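Local coordinates for protein soluble lytic murein transglycosylase (Escherichia coli, PDB 1QSA) that cleaves the glycosidic bonds between N-acetylmuramic acid and N-acetylglucosamine in peptidoglycan, forming a 1,6-anhydro bond in the muramic acid product, at residues Tyr533-Phe541 with Ala551-Arg560; Asp256-Gly264 with Ser286-Met294. All coordinates share one frame; numbering follows the deposited sequence. Where two conformers were deposited one is given.

Overall arrangement
Contact 1 lies in the C-terminal Slt-type domain, contact 2 in the alpha-superhelical body that precedes it in the chain. Their centres are about 26 Å apart and their nearest atoms about 9 Å, so the two do not touch. Contact 1 borders the predicted active site: the side chain of Tyr552 comes within about 3 Å of that of Glu478, and within about 3 Å of a bound glycerol. Contact 2 is structural packing away from that site, with a sulfate at its edge. Helix segments run roughly the same way in each, 533-540 with 556-560 (21°) and 256-260 with 286-294 (25°), with crossings of opposite sign. Arg293, on the 286-294 segment, forms a salt bridge with Glu577, which follows contact 1 in the chain.

Contact 1 of 2, residues Tyr533-Phe541 with Ala551-Arg560; sequences YLQYVYQQF and AYNAGPGRVR
Gln540 OE1 accepts hydrogen bonds from two waters, one of them weakly, and both waters also bond Arg560 NH1, at 3.0 and 2.6 Å; amide and guanidinium are bridged without a direct hydrogen bond. A third water links Tyr533 OH to Ala551 O. The same hydroxyl lies against the Pro556 ring, with Tyr533 OH 3.6 Å from Pro556 CD. Tyr552 CD2 meets Leu534 CD1 at 3.7 Å and sits near the edge of the Tyr533 ring, the two ring planes being 54° apart. Val537 fills the middle, with CB against Ala551 CB and CG1 against Pro556 CG. This is the lysozyme-like Slt domain: Gly555, the first residue beyond helix 545-554, leaves helical geometry with positive phi (96°) and is the N-cap of helix 556-566. Tyr552 OH bonds Met495 O, and its side chain touches Glu478, the predicted catalytic residue. At the end of helix 523-540, Phe541 CG stands anti to the carbonyl carbon (chi1 -70°), sending the ring between the two following helices. Val559 CG1 lies over one face, 4.1 Å from the Phe541 ring centroid, while Pro556 O is at the edge, 3.6 Å from Phe541 CZ. An alanine here removes the ring and would probably open a gap between Val559, Ala551 and Pro556.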
# COMPACT_ATOMS: atom_id res chain seq x y z
N TYR A 533 -17.43 -16.05 -2.99
CA TYR A 533 -17.59 -15.13 -1.85
C TYR A 533 -18.21 -13.80 -2.31
O TYR A 533 -19.09 -13.25 -1.64
CB TYR A 533 -16.25 -14.87 -1.16
CG TYR A 533 -16.43 -14.10 0.14
CD1 TYR A 533 -17.12 -14.66 1.22
CD2 TYR A 533 -16.00 -12.77 0.25
CE1 TYR A 533 -17.40 -13.91 2.38
CE2 TYR A 533 -16.28 -12.01 1.41
CZ TYR A 533 -16.98 -12.59 2.45
OH TYR A 533 -17.31 -11.82 3.55
N LEU A 534 -17.78 -13.32 -3.47
CA LEU A 534 -18.31 -12.06 -4.01
C LEU A 534 -19.81 -12.18 -4.26
O LEU A 534 -20.58 -11.29 -3.91
CB LEU A 534 -17.56 -11.69 -5.29
CG LEU A 534 -17.86 -10.31 -5.89
CD1 LEU A 534 -17.51 -9.20 -4.89
CD2 LEU A 534 -17.08 -10.14 -7.19
N GLN A 535 -20.24 -13.33 -4.80
CA GLN A 535 -21.66 -13.58 -5.04
C GLN A 535 -22.42 -13.62 -3.70
O GLN A 535 -23.53 -13.11 -3.59
CB GLN A 535 -21.84 -14.90 -5.80
CG GLN A 535 -23.28 -15.44 -5.84
CD GLN A 535 -24.28 -14.50 -6.50
OE1 GLN A 535 -23.96 -13.77 -7.43
NE2 GLN A 535 -25.52 -14.56 -6.03
N TYR A 536 -21.78 -14.19 -2.68
CA TYR A 536 -22.39 -14.27 -1.35
C TYR A 536 -22.69 -12.87 -0.80
O TYR A 536 -23.83 -12.60 -0.41
CB TYR A 536 -21.48 -15.05 -0.39
CG TYR A 536 -21.85 -14.91 1.08
CD1 TYR A 536 -23.08 -15.37 1.57
CD2 TYR A 536 -20.98 -14.30 1.97
CE1 TYR A 536 -23.41 -15.22 2.93
CE2 TYR A 536 -21.31 -14.15 3.32
CZ TYR A 536 -22.52 -14.61 3.79
OH TYR A 536 -22.80 -14.47 5.13
N VAL A 537 -21.70 -11.98 -0.78
CA VAL A 537 -21.96 -10.63 -0.25
C VAL A 537 -22.87 -9.83 -1.18
O VAL A 537 -23.64 -8.97 -0.73
CB VAL A 537 -20.65 -9.86 0.12
CG1 VAL A 537 -19.94 -10.55 1.29
CG2 VAL A 537 -19.73 -9.72 -1.07
N TYR A 538 -22.82 -10.12 -2.48
CA TYR A 538 -23.67 -9.44 -3.45
C TYR A 538 -25.16 -9.73 -3.17
O TYR A 538 -25.96 -8.81 -2.97
CB TYR A 538 -23.29 -9.88 -4.87
CG TYR A 538 -23.96 -9.12 -6.01
CD1 TYR A 538 -23.66 -7.78 -6.27
CD2 TYR A 538 -24.86 -9.77 -6.86
CE1 TYR A 538 -24.22 -7.11 -7.36
CE2 TYR A 538 -25.43 -9.11 -7.95
CZ TYR A 538 -25.10 -7.77 -8.19
OH TYR A 538 -25.65 -7.10 -9.25
N GLN A 539 -25.54 -11.01 -3.07
CA GLN A 539 -26.93 -11.36 -2.80
C GLN A 539 -27.35 -10.94 -1.40
O GLN A 539 -28.48 -10.51 -1.20
CB GLN A 539 -27.17 -12.87 -3.03
CG GLN A 539 -26.42 -13.81 -2.08
CD GLN A 539 -27.10 -13.96 -0.72
OE1 GLN A 539 -28.33 -14.01 -0.63
NE2 GLN A 539 -26.30 -14.03 0.34
N GLN A 540 -26.42 -11.00 -0.45
CA GLN A 540 -26.71 -10.64 0.94
C GLN A 540 -27.16 -9.18 1.06
O GLN A 540 -28.06 -8.86 1.85
CB GLN A 540 -25.52 -10.91 1.85
CG GLN A 540 -25.89 -10.81 3.32
CD GLN A 540 -24.82 -11.38 4.23
OE1 GLN A 540 -23.90 -10.68 4.63
NE2 GLN A 540 -24.95 -12.66 4.55
N PHE A 541 -26.57 -8.31 0.24
CA PHE A 541 -26.91 -6.90 0.27
C PHE A 541 -27.80 -6.42 -0.88
O PHE A 541 -27.73 -5.27 -1.29
CB PHE A 541 -25.65 -6.04 0.38
CG PHE A 541 -24.98 -6.14 1.73
CD1 PHE A 541 -25.43 -5.40 2.81
CD2 PHE A 541 -23.91 -7.01 1.92
CE1 PHE A 541 -24.83 -5.52 4.06
CE2 PHE A 541 -23.30 -7.13 3.16
CZ PHE A 541 -23.76 -6.39 4.24
N ALA A 551 -18.30 -4.62 1.41
CA ALA A 551 -18.30 -5.84 2.23
C ALA A 551 -17.09 -6.73 1.89
O ALA A 551 -16.49 -7.33 2.78
CB ALA A 551 -19.62 -6.62 2.06
N TYR A 552 -16.70 -6.79 0.61
CA TYR A 552 -15.56 -7.61 0.21
C TYR A 552 -14.28 -7.07 0.85
O TYR A 552 -13.46 -7.82 1.35
CB TYR A 552 -15.44 -7.65 -1.32
CG TYR A 552 -14.53 -8.75 -1.85
CD1 TYR A 552 -13.15 -8.54 -1.98
CD2 TYR A 552 -15.06 -10.00 -2.19
CE1 TYR A 552 -12.31 -9.56 -2.45
CE2 TYR A 552 -14.22 -11.03 -2.65
CZ TYR A 552 -12.85 -10.80 -2.78
OH TYR A 552 -12.03 -11.83 -3.20
N ASN A 553 -14.16 -5.75 0.91
CA ASN A 553 -12.97 -5.10 1.47
C ASN A 553 -12.95 -5.00 3.01
O ASN A 553 -11.93 -5.29 3.65
CB ASN A 553 -12.80 -3.71 0.85
CG ASN A 553 -11.57 -2.97 1.37
OD1 ASN A 553 -11.69 -2.03 2.13
ND2 ASN A 553 -10.39 -3.40 0.95
N ALA A 554 -14.09 -4.61 3.60
CA ALA A 554 -14.20 -4.39 5.04
C ALA A 554 -15.01 -5.38 5.85
O ALA A 554 -15.02 -5.31 7.08
CB ALA A 554 -14.73 -2.96 5.29
N GLY A 555 -15.69 -6.31 5.18
CA GLY A 555 -16.49 -7.30 5.89
C GLY A 555 -17.96 -6.88 5.97
O GLY A 555 -18.26 -5.70 6.11
N PRO A 556 -18.90 -7.84 5.87
CA PRO A 556 -20.33 -7.52 5.94
C PRO A 556 -20.76 -6.76 7.21
O PRO A 556 -21.63 -5.90 7.14
CB PRO A 556 -21.00 -8.90 5.85
CG PRO A 556 -20.01 -9.71 5.06
CD PRO A 556 -18.68 -9.27 5.61
N GLY A 557 -20.13 -7.06 8.34
CA GLY A 557 -20.47 -6.40 9.60
C GLY A 557 -20.32 -4.89 9.55
O GLY A 557 -21.21 -4.15 9.99
N ARG A 558 -19.20 -4.44 9.00
CA ARG A 558 -18.92 -3.01 8.86
C ARG A 558 -19.95 -2.35 7.96
O ARG A 558 -20.43 -1.27 8.27
CB ARG A 558 -17.52 -2.77 8.28
CG ARG A 558 -16.42 -2.80 9.31
CD ARG A 558 -16.56 -1.63 10.30
NE ARG A 558 -15.71 -1.85 11.47
CZ ARG A 558 -15.72 -1.10 12.56
NH1 ARG A 558 -16.52 -0.04 12.65
NH2 ARG A 558 -14.90 -1.40 13.57
N VAL A 559 -20.31 -3.02 6.86
CA VAL A 559 -21.31 -2.45 5.95
C VAL A 559 -22.66 -2.33 6.67
O VAL A 559 -23.33 -1.31 6.52
CB VAL A 559 -21.43 -3.27 4.64
CG1 VAL A 559 -22.51 -2.67 3.74
CG2 VAL A 559 -20.10 -3.29 3.91
N ARG A 560 -23.03 -3.32 7.47
CA ARG A 560 -24.29 -3.24 8.23
C ARG A 560 -24.28 -2.02 9.16
O ARG A 560 -25.26 -1.28 9.23
CB ARG A 560 -24.50 -4.51 9.05
CG ARG A 560 -24.88 -5.72 8.22
CD ARG A 560 -25.32 -6.89 9.10
NE ARG A 560 -24.22 -7.53 9.82
CZ ARG A 560 -23.50 -8.55 9.35
NH1 ARG A 560 -23.72 -9.01 8.13
NH2 ARG A 560 -22.53 -9.08 10.07
O HOH W 1 -15.36 -9.85 3.81
O HOH W 2 -22.73 -11.70 7.28
O HOH W 3 -25.59 -8.82 6.35

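Contact 2 of 2, residues Asp256-Gly264 with Ser286-Met294; sequences DIVAWRLMG and SLIERRVRM. With SO4 (sulfate ion), chain D.
The Trp260 indole lies with one face on Leu287, whose CD1 stands almost exactly above the five-membered ring, 3.8 Å from its centroid and 3° off the normal. At the edge of the indole, Ser286 brings OG to 3.5 Å from Trp260 CZ2. Arg290 CG approaches Trp260 CZ3 obliquely at 3.6 Å. The Arg290 guanidinium, turned 66° from the indole, carries Met263 CB over one face, offset toward the rim, and has Met294 N at its edge. Leu287 reaches the indole because its CG is anti to the backbone N (chi1 179°). Its other methyl, CD2, presses on the carboxylate of Asp256, 3.5 Å from OD1, an oxygen already bonded to Gln252 and Ser282. Met263 loses more surface to the other segment than any other residue here: its CG lies 3.7 Å from Arg290 CG, and a bend at chi2 turns SD and CE so that CE rests on Leu287 CD1. Met294 CE closes the far end, packed unusually tightly at 3.5 Å from Met263 CA. Ser286 N and Ser286 OG both bond O1 of a sulfate, probably from the crystallisation liquor, which Ser284 OG and Thr285 N also hydrogen-bond; the start of helix 285-298 would probably favour an anion. Helices 248-260 and 285-298 run roughly parallel within the alpha-superhelix, the axes of the two segments approaching to 10.6 Å. Helix 269-280 touches Val258 of the first helix, Met263 in the loop after it, and Arg291 and Met294 of the second; helix 212-228 packs on Ile257, and helix 301-310 on Val292.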
# COMPACT_ATOMS: atom_id res chain seq x y z
N ASP A 256 -7.95 19.12 18.00
CA ASP A 256 -8.08 18.35 16.75
C ASP A 256 -8.08 16.85 17.04
O ASP A 256 -8.87 16.09 16.47
CB ASP A 256 -6.94 18.66 15.77
CG ASP A 256 -7.03 20.05 15.14
OD1 ASP A 256 -8.01 20.78 15.36
OD2 ASP A 256 -6.09 20.41 14.41
N ILE A 257 -7.15 16.43 17.89
CA ILE A 257 -7.01 15.03 18.27
C ILE A 257 -8.32 14.48 18.85
O ILE A 257 -8.77 13.40 18.45
CB ILE A 257 -5.85 14.87 19.28
CG1 ILE A 257 -4.51 15.02 18.54
CG2 ILE A 257 -5.93 13.53 20.01
CD1 ILE A 257 -3.33 15.24 19.45
N VAL A 258 -8.94 15.24 19.75
CA VAL A 258 -10.19 14.81 20.36
C VAL A 258 -11.35 14.82 19.37
O VAL A 258 -12.14 13.88 19.32
CB VAL A 258 -10.51 15.67 21.60
CG1 VAL A 258 -11.92 15.35 22.13
CG2 VAL A 258 -9.49 15.39 22.69
N ALA A 259 -11.42 15.87 18.55
CA ALA A 259 -12.48 16.02 17.56
C ALA A 259 -12.55 14.82 16.62
O ALA A 259 -13.64 14.40 16.22
CB ALA A 259 -12.31 17.31 16.77
N TRP A 260 -11.39 14.28 16.24
CA TRP A 260 -11.32 13.10 15.38
C TRP A 260 -12.02 11.91 16.01
O TRP A 260 -12.50 11.02 15.30
CB TRP A 260 -9.86 12.69 15.16
CG TRP A 260 -9.24 13.28 13.95
CD1 TRP A 260 -8.29 14.26 13.92
CD2 TRP A 260 -9.51 12.92 12.59
NE1 TRP A 260 -7.96 14.55 12.61
CE2 TRP A 260 -8.70 13.74 11.78
CE3 TRP A 260 -10.36 12.00 11.99
CZ2 TRP A 260 -8.71 13.66 10.39
CZ3 TRP A 260 -10.38 11.92 10.59
CH2 TRP A 260 -9.55 12.74 9.81
N ARG A 261 -12.01 11.86 17.34
CA ARG A 261 -12.60 10.75 18.08
C ARG A 261 -14.07 10.98 18.47
O ARG A 261 -14.65 10.15 19.16
CB ARG A 261 -11.78 10.42 19.33
CG ARG A 261 -10.26 10.32 19.12
CD ARG A 261 -9.89 9.44 17.93
NE ARG A 261 -10.42 8.09 18.02
CZ ARG A 261 -9.96 7.06 17.31
NH1 ARG A 261 -8.93 7.23 16.49
NH2 ARG A 261 -10.51 5.86 17.44
N LEU A 262 -14.64 12.10 18.04
CA LEU A 262 -16.04 12.41 18.36
C LEU A 262 -16.87 12.41 17.08
O LEU A 262 -17.84 13.15 16.96
CB LEU A 262 -16.14 13.76 19.07
CG LEU A 262 -15.54 13.79 20.48
CD1 LEU A 262 -15.56 15.21 21.04
CD2 LEU A 262 -16.29 12.83 21.39
N MET A 263 -16.46 11.58 16.12
CA MET A 263 -17.13 11.45 14.83
C MET A 263 -18.13 10.30 14.78
O MET A 263 -18.71 10.04 13.72
CB MET A 263 -16.09 11.22 13.72
CG MET A 263 -15.22 12.42 13.43
SD MET A 263 -16.20 13.85 12.93
CE MET A 263 -14.93 15.08 12.77
N GLY A 264 -18.28 9.60 15.90
CA GLY A 264 -19.21 8.48 15.95
C GLY A 264 -20.66 8.89 16.06
O GLY A 264 -20.99 10.06 16.27
N SER A 286 -7.74 17.60 6.72
CA SER A 286 -8.31 16.26 6.85
C SER A 286 -9.43 16.19 7.89
O SER A 286 -10.41 15.49 7.67
CB SER A 286 -7.21 15.22 7.13
OG SER A 286 -6.54 15.53 8.33
N LEU A 287 -9.31 16.95 8.98
CA LEU A 287 -10.35 16.98 10.01
C LEU A 287 -11.64 17.62 9.48
O LEU A 287 -12.73 17.10 9.70
CB LEU A 287 -9.86 17.73 11.25
CG LEU A 287 -10.84 17.87 12.42
CD1 LEU A 287 -11.35 16.50 12.91
CD2 LEU A 287 -10.15 18.63 13.55
N ILE A 288 -11.49 18.73 8.77
CA ILE A 288 -12.65 19.42 8.18
C ILE A 288 -13.31 18.50 7.16
O ILE A 288 -14.53 18.41 7.11
CB ILE A 288 -12.23 20.76 7.51
CG1 ILE A 288 -11.65 21.70 8.57
CG2 ILE A 288 -13.44 21.40 6.82
CD1 ILE A 288 -10.83 22.87 8.01
N GLU A 289 -12.51 17.78 6.36
CA GLU A 289 -13.06 16.84 5.38
C GLU A 289 -13.83 15.72 6.07
O GLU A 289 -14.88 15.28 5.57
CB GLU A 289 -11.94 16.25 4.51
CG GLU A 289 -11.39 17.26 3.50
CD GLU A 289 -10.23 16.72 2.69
OE1 GLU A 289 -9.36 16.02 3.27
OE2 GLU A 289 -10.19 16.97 1.47
N ARG A 290 -13.32 15.24 7.20
CA ARG A 290 -14.02 14.19 7.94
C ARG A 290 -15.38 14.72 8.42
O ARG A 290 -16.38 14.00 8.39
CB ARG A 290 -13.19 13.69 9.14
CG ARG A 290 -13.88 12.57 9.96
CD ARG A 290 -14.22 11.33 9.11
NE ARG A 290 -14.98 10.32 9.85
CZ ARG A 290 -16.31 10.24 9.87
NH1 ARG A 290 -17.04 11.11 9.19
NH2 ARG A 290 -16.92 9.29 10.57
N ARG A 291 -15.42 16.00 8.80
CA ARG A 291 -16.66 16.64 9.26
C ARG A 291 -17.64 16.80 8.10
O ARG A 291 -18.86 16.68 8.28
CB ARG A 291 -16.37 17.98 9.92
CG ARG A 291 -17.59 18.63 10.56
CD ARG A 291 -18.28 17.69 11.53
NE ARG A 291 -19.49 18.28 12.13
CZ ARG A 291 -20.70 18.24 11.58
NH1 ARG A 291 -20.87 17.69 10.38
NH2 ARG A 291 -21.72 18.80 12.22
N VAL A 292 -17.12 17.10 6.91
CA VAL A 292 -17.95 17.21 5.70
C VAL A 292 -18.57 15.83 5.44
O VAL A 292 -19.75 15.72 5.08
CB VAL A 292 -17.10 17.62 4.45
CG1 VAL A 292 -17.89 17.43 3.16
CG2 VAL A 292 -16.63 19.08 4.58
N ARG A 293 -17.77 14.79 5.60
CA ARG A 293 -18.26 13.43 5.37
C ARG A 293 -19.35 13.05 6.37
O ARG A 293 -20.29 12.34 6.01
CB ARG A 293 -17.12 12.41 5.36
CG ARG A 293 -16.24 12.55 4.11
CD ARG A 293 -15.23 11.42 3.93
NE ARG A 293 -14.56 11.57 2.64
CZ ARG A 293 -13.39 12.19 2.45
NH1 ARG A 293 -12.67 12.61 3.48
NH2 ARG A 293 -12.89 12.31 1.23
N MET A 294 -19.25 13.57 7.59
CA MET A 294 -20.27 13.31 8.61
C MET A 294 -21.60 13.93 8.15
O MET A 294 -22.66 13.32 8.30
CB MET A 294 -19.87 13.92 9.96
CG MET A 294 -20.99 13.81 11.01
SD MET A 294 -20.50 14.44 12.61
CE MET A 294 -19.86 12.98 13.36
S SO4 D . -3.88 18.21 7.73
O1 SO4 D . -4.82 17.41 6.93
O2 SO4 D . -4.02 19.64 7.35
O3 SO4 D . -4.14 18.05 9.17
O4 SO4 D . -2.50 17.76 7.45